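Long-range contacts in FrnE protein (Deinococcus radiodurans, PDB 5CO3), which probably acts as a cytoplasmic disulfide oxidoreductase of the DsbA/FrnE family, built on a thioredoxin domain: residues R30-S34 / A205-L211; M66-L70 / A81-L85; A107-A112 / V143-L149. One frame throughout, in Å; residues are numbered along the deposited sequence.

Contact 1. Residues R30-S34 / A205-L211; sequences RRFES and AQAPETL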
loop_
_atom_site.group_PDB
_atom_site.type_symbol
_atom_site.label_atom_id
_atom_site.label_comp_id
_atom_site.label_asym_id
_atom_site.label_seq_id
_atom_site.Cartn_x
_atom_site.Cartn_y
_atom_site.Cartn_z
ATOM N N ARG A 30 2.024 6.628 -5.773
ATOM C CA ARG A 30 2.099 7.889 -6.520
ATOM C C ARG A 30 1.223 7.854 -7.773
ATOM O O ARG A 30 0.508 8.821 -8.081
ATOM C CB ARG A 30 3.546 8.217 -6.902
ATOM C CG ARG A 30 4.403 8.719 -5.724
ATOM C CD ARG A 30 3.950 10.108 -5.263
ATOM N NE ARG A 30 4.413 10.374 -3.904
ATOM C CZ ARG A 30 5.545 11.007 -3.603
ATOM N NH1 ARG A 30 6.327 11.472 -4.564
ATOM N NH2 ARG A 30 5.896 11.178 -2.335
ATOM N N ARG A 31 1.263 6.743 -8.500
ATOM C CA ARG A 31 0.470 6.651 -9.732
ATOM C C ARG A 31 -1.016 6.661 -9.424
ATOM O O ARG A 31 -1.791 7.279 -10.159
ATOM C CB ARG A 31 0.845 5.398 -10.529
ATOM C CG ARG A 31 2.274 5.464 -11.052
ATOM C CD ARG A 31 2.664 4.250 -11.849
ATOM N NE ARG A 31 4.001 4.418 -12.409
ATOM C CZ ARG A 31 4.590 3.530 -13.204
ATOM N NH1 ARG A 31 3.959 2.415 -13.535
ATOM N NH2 ARG A 31 5.806 3.761 -13.672
ATOM N N PHE A 32 -1.415 6.013 -8.331
ATOM C CA PHE A 32 -2.807 6.062 -7.911
ATOM C C PHE A 32 -3.201 7.491 -7.506
ATOM O O PHE A 32 -4.302 7.958 -7.818
ATOM C CB PHE A 32 -3.076 5.095 -6.751
ATOM C CG PHE A 32 -4.469 5.229 -6.186
ATOM C CD1 PHE A 32 -5.557 4.723 -6.876
ATOM C CD2 PHE A 32 -4.689 5.891 -4.987
ATOM C CE1 PHE A 32 -6.848 4.862 -6.376
ATOM C CE2 PHE A 32 -5.970 6.034 -4.482
ATOM C CZ PHE A 32 -7.056 5.518 -5.178
ATOM N N GLU A 33 -2.295 8.181 -6.816
ATOM C CA GLU A 33 -2.558 9.555 -6.389
ATOM C C GLU A 33 -2.698 10.483 -7.607
ATOM O O GLU A 33 -3.545 11.386 -7.606
ATOM C CB GLU A 33 -1.463 10.025 -5.421
ATOM C CG GLU A 33 -1.686 9.483 -4.014
ATOM C CD GLU A 33 -0.475 9.593 -3.107
ATOM O OE1 GLU A 33 0.599 10.027 -3.571
ATOM O OE2 GLU A 33 -0.607 9.227 -1.916
ATOM N N SER A 34 -1.915 10.240 -8.659
ATOM C CA SER A 34 -2.069 10.985 -9.920
ATOM C C SER A 34 -3.447 10.733 -10.536
ATOM O O SER A 34 -4.117 11.668 -11.001
ATOM C CB SER A 34 -0.966 10.605 -10.918
ATOM O OG SER A 34 -1.107 11.272 -12.172
ATOM N N ALA A 205 1.761 -1.908 -10.112
ATOM C CA ALA A 205 1.776 -0.450 -10.159
ATOM C C ALA A 205 1.488 0.057 -11.564
ATOM O O ALA A 205 2.390 0.509 -12.276
ATOM C CB ALA A 205 3.124 0.083 -9.672
ATOM N N GLN A 206 0.221 -0.011 -11.957
ATOM C CA GLN A 206 -0.170 0.345 -13.312
ATOM C C GLN A 206 -0.238 1.854 -13.535
ATOM O O GLN A 206 -0.240 2.642 -12.587
ATOM C CB GLN A 206 -1.515 -0.305 -13.654
ATOM C CG GLN A 206 -1.477 -1.810 -13.514
ATOM C CD GLN A 206 -2.190 -2.550 -14.631
ATOM O OE1 GLN A 206 -2.496 -1.987 -15.689
ATOM N NE2 GLN A 206 -2.457 -3.829 -14.401
ATOM N N ALA A 207 -0.294 2.237 -14.808
ATOM C CA ALA A 207 -0.325 3.642 -15.205
ATOM C C ALA A 207 -1.501 4.372 -14.572
ATOM O O ALA A 207 -2.546 3.768 -14.327
ATOM C CB ALA A 207 -0.392 3.760 -16.736
ATOM N N PRO A 208 -1.327 5.673 -14.284
ATOM C CA PRO A 208 -2.441 6.460 -13.755
ATOM C C PRO A 208 -3.671 6.363 -14.666
ATOM O O PRO A 208 -4.780 6.255 -14.153
ATOM C CB PRO A 208 -1.890 7.889 -13.733
ATOM C CG PRO A 208 -0.428 7.733 -13.662
ATOM C CD PRO A 208 -0.091 6.469 -14.396
ATOM N N GLU A 209 -3.455 6.367 -15.982
ATOM C CA GLU A 209 -4.552 6.286 -16.949
ATOM C C GLU A 209 -5.418 5.055 -16.696
ATOM O O GLU A 209 -6.638 5.127 -16.771
ATOM C CB GLU A 209 -4.008 6.264 -18.385
ATOM C CG GLU A 209 -3.362 7.573 -18.840
ATOM C CD GLU A 209 -1.929 7.755 -18.349
ATOM O OE1 GLU A 209 -1.375 6.828 -17.715
ATOM O OE2 GLU A 209 -1.358 8.838 -18.602
ATOM N N THR A 210 -4.771 3.933 -16.398
ATOM C CA THR A 210 -5.454 2.676 -16.100
ATOM C C THR A 210 -6.288 2.746 -14.815
ATOM O O THR A 210 -7.455 2.343 -14.788
ATOM C CB THR A 210 -4.435 1.521 -15.976
ATOM O OG1 THR A 210 -3.741 1.366 -17.220
ATOM C CG2 THR A 210 -5.126 0.218 -15.630
ATOM N N LEU A 211 -5.684 3.259 -13.751
ATOM C CA LEU A 211 -6.392 3.447 -12.491
ATOM C C LEU A 211 -7.511 4.495 -12.610
ATOM O O LEU A 211 -8.591 4.312 -12.052
ATOM C CB LEU A 211 -5.397 3.831 -11.385
ATOM C CG LEU A 211 -4.470 2.694 -10.944
ATOM C CD1 LEU A 211 -3.294 3.239 -10.150
ATOM C CD2 LEU A 211 -5.253 1.660 -10.129
#
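Arg31, on helix 23-38, and Pro208, in the first turn of helix 208-222, bring the two backbones to a CA-CA distance of 5.0 Å, with the loop residues 205-207 running past the Arg31 side chain. That side chain does the polar work. With CG beside the backbone N (chi1 -66°) and the chain extended from there to NE, its CD passes 3.4 Å from the carbonyl O of Gln206, and NH1 reaches the carbonyl O of Ala205 at 2.8 Å. This last bond is weak, bent to 126° at the hydrogen, although the oxygen lies at the edge of the guanidinium, near its plane. The stronger partner of the group is Glu95, which forms a salt bridge with NE.

Further along, the CB-CG side of the Pro208 ring rests against the carbonyl O of Arg31, with CB 3.6 Å from it, and against Ser34 OG. Leu211, one turn on from Ala207 at the N-cap, sends CD1 to 3.6 Å from Phe32 CA, packing on CA and CB and lying at the edge of the phenyl ring. Ala205 in turn touches Trp24 and Ile27. The helix beginning at the CxxC of Cys22 and Cys25, not disulfide-bonded here and probably the redox site, thus packs on the last helix of the fold, as in thioredoxin-like oxidoreductases.

Contact 2. Residues M66-L70 / A81-L85; sequences MRDGL and AQGSL
Leu85 and Leu70 form the centre of this contact, where Leu85 of helix 78-93 enters a hollow made by Met66, Arg67 and Leu70 of helix 66-74. The short axes are 9.1 Å apart at closest approach, with their directions 118° apart. The two branches of Leu85 divide the hollow between them. CD1 lies against the backbone and root of Arg67, 3.7 Å from its CB, while CD2 has Leu70 CD1 at 3.6 Å and the methyl of Met66, CE, at 3.7 Å. Met66 reaches that far because its chain is fully extended, CG being anti to the backbone N (chi1 -179°), and Phe101 packs against both Met66 and Leu85. The two leucines lie alongside one another, running in opposite senses, and the other branch of Leu70, CD2, turns to Ala81.

Ala81 is the smaller bump. Its CB fits between the carbonyl O of Arg67, at 3.5 Å, the CG of the same arginine, and Leu70 CD2, at 4.0 Å, where the two backbones come nearest.

At the Arg67-Gln82 side the character changes. The aliphatic part of Arg67 runs across Gln82 OE1, with guanidinium and amide planes 86° apart. A water receives a hydrogen bond from Arg67 NH1 at 2.6 Å and donates one to Gln82 OE1. Arg67 NE makes a salt bridge, with a weak hydrogen bond, to Asp68, while Gln82 NE2 bonds to Asp86. With no direct hydrogen bond across, the fit of shapes holds the pair, while these polar groups find partners within their own helices and through the water.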
loop_
_atom_site.group_PDB
_atom_site.type_symbol
_atom_site.label_atom_id
_atom_site.label_comp_id
_atom_site.label_asym_id
_atom_site.label_seq_id
_atom_site.Cartn_x
_atom_site.Cartn_y
_atom_site.Cartn_z
ATOM N N MET A 66 20.570 -4.685 0.008
ATOM C CA MET A 66 19.368 -4.953 -0.780
ATOM C C MET A 66 19.690 -5.663 -2.100
ATOM O O MET A 66 19.003 -6.627 -2.475
ATOM C CB MET A 66 18.616 -3.662 -1.065
ATOM C CG MET A 66 17.360 -3.904 -1.852
ATOM S SD MET A 66 16.441 -2.415 -2.036
ATOM C CE MET A 66 14.985 -3.047 -2.895
ATOM N N ARG A 67 20.732 -5.196 -2.788
ATOM C CA ARG A 67 21.126 -5.829 -4.051
ATOM C C ARG A 67 21.372 -7.320 -3.887
ATOM O O ARG A 67 20.942 -8.125 -4.712
ATOM C CB ARG A 67 22.384 -5.203 -4.645
ATOM C CG ARG A 67 22.809 -5.877 -5.959
ATOM C CD ARG A 67 24.295 -5.813 -6.168
ATOM N NE ARG A 67 24.982 -5.940 -4.891
ATOM C CZ ARG A 67 26.178 -5.428 -4.631
ATOM N NH1 ARG A 67 26.837 -4.769 -5.574
ATOM N NH2 ARG A 67 26.717 -5.576 -3.428
ATOM N N ASP A 68 22.067 -7.695 -2.817
ATOM C CA ASP A 68 22.384 -9.098 -2.593
ATOM C C ASP A 68 21.166 -9.914 -2.185
ATOM O O ASP A 68 21.061 -11.086 -2.543
ATOM C CB ASP A 68 23.484 -9.229 -1.541
ATOM C CG ASP A 68 24.805 -8.684 -2.027
ATOM O OD1 ASP A 68 24.958 -8.552 -3.259
ATOM O OD2 ASP A 68 25.688 -8.404 -1.199
ATOM N N GLY A 69 20.253 -9.308 -1.435
ATOM C CA GLY A 69 19.025 -9.978 -1.054
ATOM C C GLY A 69 18.152 -10.236 -2.266
ATOM O O GLY A 69 17.531 -11.292 -2.396
ATOM N N LEU A 70 18.111 -9.260 -3.163
ATOM C CA LEU A 70 17.382 -9.396 -4.412
ATOM C C LEU A 70 18.012 -10.488 -5.284
ATOM O O LEU A 70 17.304 -11.293 -5.889
ATOM C CB LEU A 70 17.364 -8.056 -5.143
ATOM C CG LEU A 70 16.201 -7.747 -6.082
ATOM C CD1 LEU A 70 16.084 -6.249 -6.199
ATOM C CD2 LEU A 70 16.430 -8.369 -7.443
ATOM N N ALA A 81 20.698 -7.886 -10.582
ATOM C CA ALA A 81 19.936 -7.364 -9.458
ATOM C C ALA A 81 20.130 -5.856 -9.338
ATOM O O ALA A 81 19.187 -5.118 -9.043
ATOM C CB ALA A 81 20.344 -8.060 -8.172
ATOM N N GLN A 82 21.359 -5.406 -9.576
ATOM C CA GLN A 82 21.656 -3.976 -9.534
ATOM C C GLN A 82 20.915 -3.244 -10.649
ATOM O O GLN A 82 20.446 -2.120 -10.466
ATOM C CB GLN A 82 23.159 -3.727 -9.656
ATOM C CG GLN A 82 23.521 -2.260 -9.524
ATOM C CD GLN A 82 23.198 -1.718 -8.155
ATOM O OE1 GLN A 82 23.567 -2.311 -7.136
ATOM N NE2 GLN A 82 22.506 -0.586 -8.115
ATOM N N GLY A 83 20.821 -3.887 -11.807
ATOM C CA GLY A 83 20.087 -3.316 -12.919
ATOM C C GLY A 83 18.625 -3.170 -12.575
ATOM O O GLY A 83 17.978 -2.198 -12.980
ATOM N N SER A 84 18.091 -4.136 -11.834
ATOM C CA SER A 84 16.710 -4.043 -11.374
ATOM C C SER A 84 16.535 -2.884 -10.397
ATOM O O SER A 84 15.558 -2.129 -10.482
ATOM C CB SER A 84 16.271 -5.355 -10.728
ATOM O OG SER A 84 14.962 -5.233 -10.194
ATOM N N LEU A 85 17.475 -2.754 -9.459
ATOM C CA LEU A 85 17.474 -1.633 -8.525
ATOM C C LEU A 85 17.535 -0.306 -9.285
ATOM O O LEU A 85 16.796 0.619 -8.979
ATOM C CB LEU A 85 18.642 -1.733 -7.540
ATOM C CG LEU A 85 18.556 -2.859 -6.504
ATOM C CD1 LEU A 85 19.705 -2.753 -5.504
ATOM C CD2 LEU A 85 17.213 -2.854 -5.786
HETATM O O HOH W 1 26.403 -3.304 -7.673
#

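Contact 3. Residues A107-A112 / V143-L149; sequences ANTFLA and VNDLDTL
Asn144 and Ala107 meet through their CB atoms at 3.7 Å, and the same Asn144 CB lies 3.5 Å from the carbonyl O of Asn108. Beside them, Val143 CG2 fits between Ala107 CB and the methyl of Thr109, valine and threonine running alongside with Val143 CG2 4.1 Å from Thr109 CG2. Leu111 passes obliquely by Asn144, CD1 resting on its carbonyl O and ND2 and reaching Leu146 CD2, while CB receives Leu149 CD1 at 3.7 Å. Ala112 CB closes the row between Val143 and Leu149.

Two waters carry the polar links. One accepts from Ala112 N and lies within hydrogen-bonding distance of the carbonyl oxygens of Asn108 and Val143; the second accepts from Leu111 N at 3.0 Å and from Asn144 ND2 at 2.8 Å, and lies 2.9 Å from Asn108 OD1. Chi1 of Asn144 (175°, CG anti to the backbone N) brings the amide here, and chi2 (-105°) turns ND2 to the water. Solvent thus ties the start of helix 110-121 to the loop before helix 146-156.

Further out, Asn108 OD1 accepts from Phe110 N at 161° in an Asx turn, and Asn108 ND2 bonds to Ala58 O. Thr109 OG1 bonds to Asp19. Asp145 is the N-cap of the other helix: its OD2 takes the capping bond from Thr148 N, tilted out of the carboxylate plane, and another from Thr148 OG1. Leu132 of helix 125-137 packs on Ala112, Val143 and Leu149. The paired helix N-termini are consistent with the helical domain inserted into the thioredoxin fold of DsbA-like proteins.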
loop_
_atom_site.group_PDB
_atom_site.type_symbol
_atom_site.label_atom_id
_atom_site.label_comp_id
_atom_site.label_asym_id
_atom_site.label_seq_id
_atom_site.Cartn_x
_atom_site.Cartn_y
_atom_site.Cartn_z
ATOM N N ALA A 107 14.369 -5.156 6.723
ATOM C CA ALA A 107 13.678 -5.416 7.977
ATOM C C ALA A 107 12.381 -6.185 7.761
ATOM O O ALA A 107 11.703 -6.009 6.737
ATOM C CB ALA A 107 13.386 -4.084 8.700
ATOM N N ASN A 108 12.032 -7.029 8.731
ATOM C CA ASN A 108 10.693 -7.620 8.788
ATOM C C ASN A 108 9.695 -6.482 8.992
ATOM O O ASN A 108 9.912 -5.650 9.864
ATOM C CB ASN A 108 10.610 -8.650 9.934
ATOM C CG ASN A 108 9.262 -9.355 9.990
ATOM O OD1 ASN A 108 8.245 -8.742 10.311
ATOM N ND2 ASN A 108 9.251 -10.654 9.685
ATOM N N THR A 109 8.618 -6.439 8.200
ATOM C CA THR A 109 7.693 -5.287 8.215
ATOM C C THR A 109 6.407 -5.479 9.033
ATOM O O THR A 109 5.510 -4.634 8.981
ATOM C CB THR A 109 7.281 -4.880 6.771
ATOM O OG1 THR A 109 6.680 -5.993 6.094
ATOM C CG2 THR A 109 8.508 -4.413 5.992
ATOM N N PHE A 110 6.330 -6.564 9.810
ATOM C CA PHE A 110 5.110 -6.895 10.557
ATOM C C PHE A 110 4.694 -5.763 11.505
ATOM O O PHE A 110 3.527 -5.330 11.499
ATOM C CB PHE A 110 5.317 -8.203 11.340
ATOM C CG PHE A 110 4.065 -8.752 11.992
ATOM C CD1 PHE A 110 2.874 -8.851 11.290
ATOM C CD2 PHE A 110 4.106 -9.234 13.299
ATOM C CE1 PHE A 110 1.734 -9.376 11.890
ATOM C CE2 PHE A 110 2.966 -9.766 13.898
ATOM C CZ PHE A 110 1.784 -9.845 13.193
ATOM N N LEU A 111 5.650 -5.267 12.286
ATOM C CA LEU A 111 5.390 -4.216 13.266
ATOM C C LEU A 111 5.018 -2.903 12.582
ATOM O O LEU A 111 4.151 -2.175 13.064
ATOM C CB LEU A 111 6.605 -4.005 14.176
ATOM C CG LEU A 111 6.837 -5.028 15.284
ATOM C CD1 LEU A 111 8.224 -4.850 15.895
ATOM C CD2 LEU A 111 5.740 -4.908 16.345
ATOM N N ALA A 112 5.680 -2.602 11.466
ATOM C CA ALA A 112 5.357 -1.429 10.671
ATOM C C ALA A 112 3.918 -1.501 10.182
ATOM O O ALA A 112 3.197 -0.510 10.235
ATOM C CB ALA A 112 6.314 -1.321 9.507
ATOM N N VAL A 143 12.588 -0.301 9.773
ATOM C CA VAL A 143 11.182 -0.247 10.197
ATOM C C VAL A 143 10.740 -1.433 11.092
ATOM O O VAL A 143 9.562 -1.578 11.417
ATOM C CB VAL A 143 10.250 -0.135 8.972
ATOM C CG1 VAL A 143 10.628 1.111 8.152
ATOM C CG2 VAL A 143 10.303 -1.403 8.123
ATOM N N ASN A 144 11.691 -2.284 11.481
ATOM C CA ASN A 144 11.432 -3.303 12.502
ATOM C C ASN A 144 11.780 -2.773 13.888
ATOM O O ASN A 144 11.427 -3.365 14.895
ATOM C CB ASN A 144 12.248 -4.571 12.218
ATOM C CG ASN A 144 12.100 -5.622 13.311
ATOM O OD1 ASN A 144 13.000 -5.837 14.131
ATOM N ND2 ASN A 144 10.952 -6.272 13.335
ATOM N N ASP A 145 12.488 -1.649 13.926
ATOM C CA ASP A 145 12.993 -1.101 15.186
ATOM C C ASP A 145 11.950 -0.232 15.906
ATOM O O ASP A 145 11.394 0.687 15.310
ATOM C CB ASP A 145 14.262 -0.295 14.922
ATOM C CG ASP A 145 14.840 0.303 16.186
ATOM O OD1 ASP A 145 15.354 -0.464 17.025
ATOM O OD2 ASP A 145 14.784 1.542 16.332
ATOM N N LEU A 146 11.693 -0.514 17.186
ATOM C CA LEU A 146 10.603 0.177 17.890
ATOM C C LEU A 146 10.846 1.685 18.059
ATOM O O LEU A 146 9.924 2.483 17.874
ATOM C CB LEU A 146 10.344 -0.468 19.249
ATOM C CG LEU A 146 9.658 -1.833 19.163
ATOM C CD1 LEU A 146 9.590 -2.508 20.534
ATOM C CD2 LEU A 146 8.271 -1.680 18.567
ATOM N N ASP A 147 12.066 2.072 18.418
ATOM C CA ASP A 147 12.436 3.490 18.493
ATOM C C ASP A 147 12.084 4.196 17.185
ATOM O O ASP A 147 11.439 5.245 17.172
ATOM C CB ASP A 147 13.936 3.650 18.754
ATOM C CG ASP A 147 14.296 3.655 20.228
ATOM O OD1 ASP A 147 13.557 3.087 21.070
ATOM O OD2 ASP A 147 15.355 4.235 20.532
ATOM N N THR A 148 12.534 3.601 16.091
ATOM C CA THR A 148 12.297 4.149 14.764
ATOM C C THR A 148 10.805 4.293 14.489
ATOM O O THR A 148 10.362 5.355 14.041
ATOM C CB THR A 148 12.958 3.267 13.702
ATOM O OG1 THR A 148 14.365 3.198 13.971
ATOM C CG2 THR A 148 12.739 3.847 12.312
ATOM N N LEU A 149 10.029 3.248 14.779
ATOM C CA LEU A 149 8.590 3.282 14.516
ATOM C C LEU A 149 7.874 4.347 15.356
ATOM O O LEU A 149 6.974 5.039 14.862
ATOM C CB LEU A 149 7.964 1.905 14.763
ATOM C CG LEU A 149 8.337 0.834 13.736
ATOM C CD1 LEU A 149 7.777 -0.522 14.122
ATOM C CD2 LEU A 149 7.836 1.235 12.320
HETATM O O HOH W 2 8.283 -3.785 11.067
HETATM O O HOH W 3 8.290 -6.773 12.457
#

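How the contacts relate
From the N terminus, the chain passes through strand 12-18 into helix 23-38, where contact 1 opens; it closes after 170 intervening residues, at the start of helix 208-222, so both other contacts are nested inside its loop. Contact 2 closes a short loop between successive helices, 66-74 and 78-93. Contact 3 follows in series, joining the starts of helices 110-121 and 146-156 around helix 125-137. None touch: the nearest atoms of contacts 2 and 3 are about 9 Å apart, and contacts 1 and 3 lie on opposite sides of the chain's centre. Contact 1 thus ties an early helix to the last helix of the fold, while the other two join helices within the chain between.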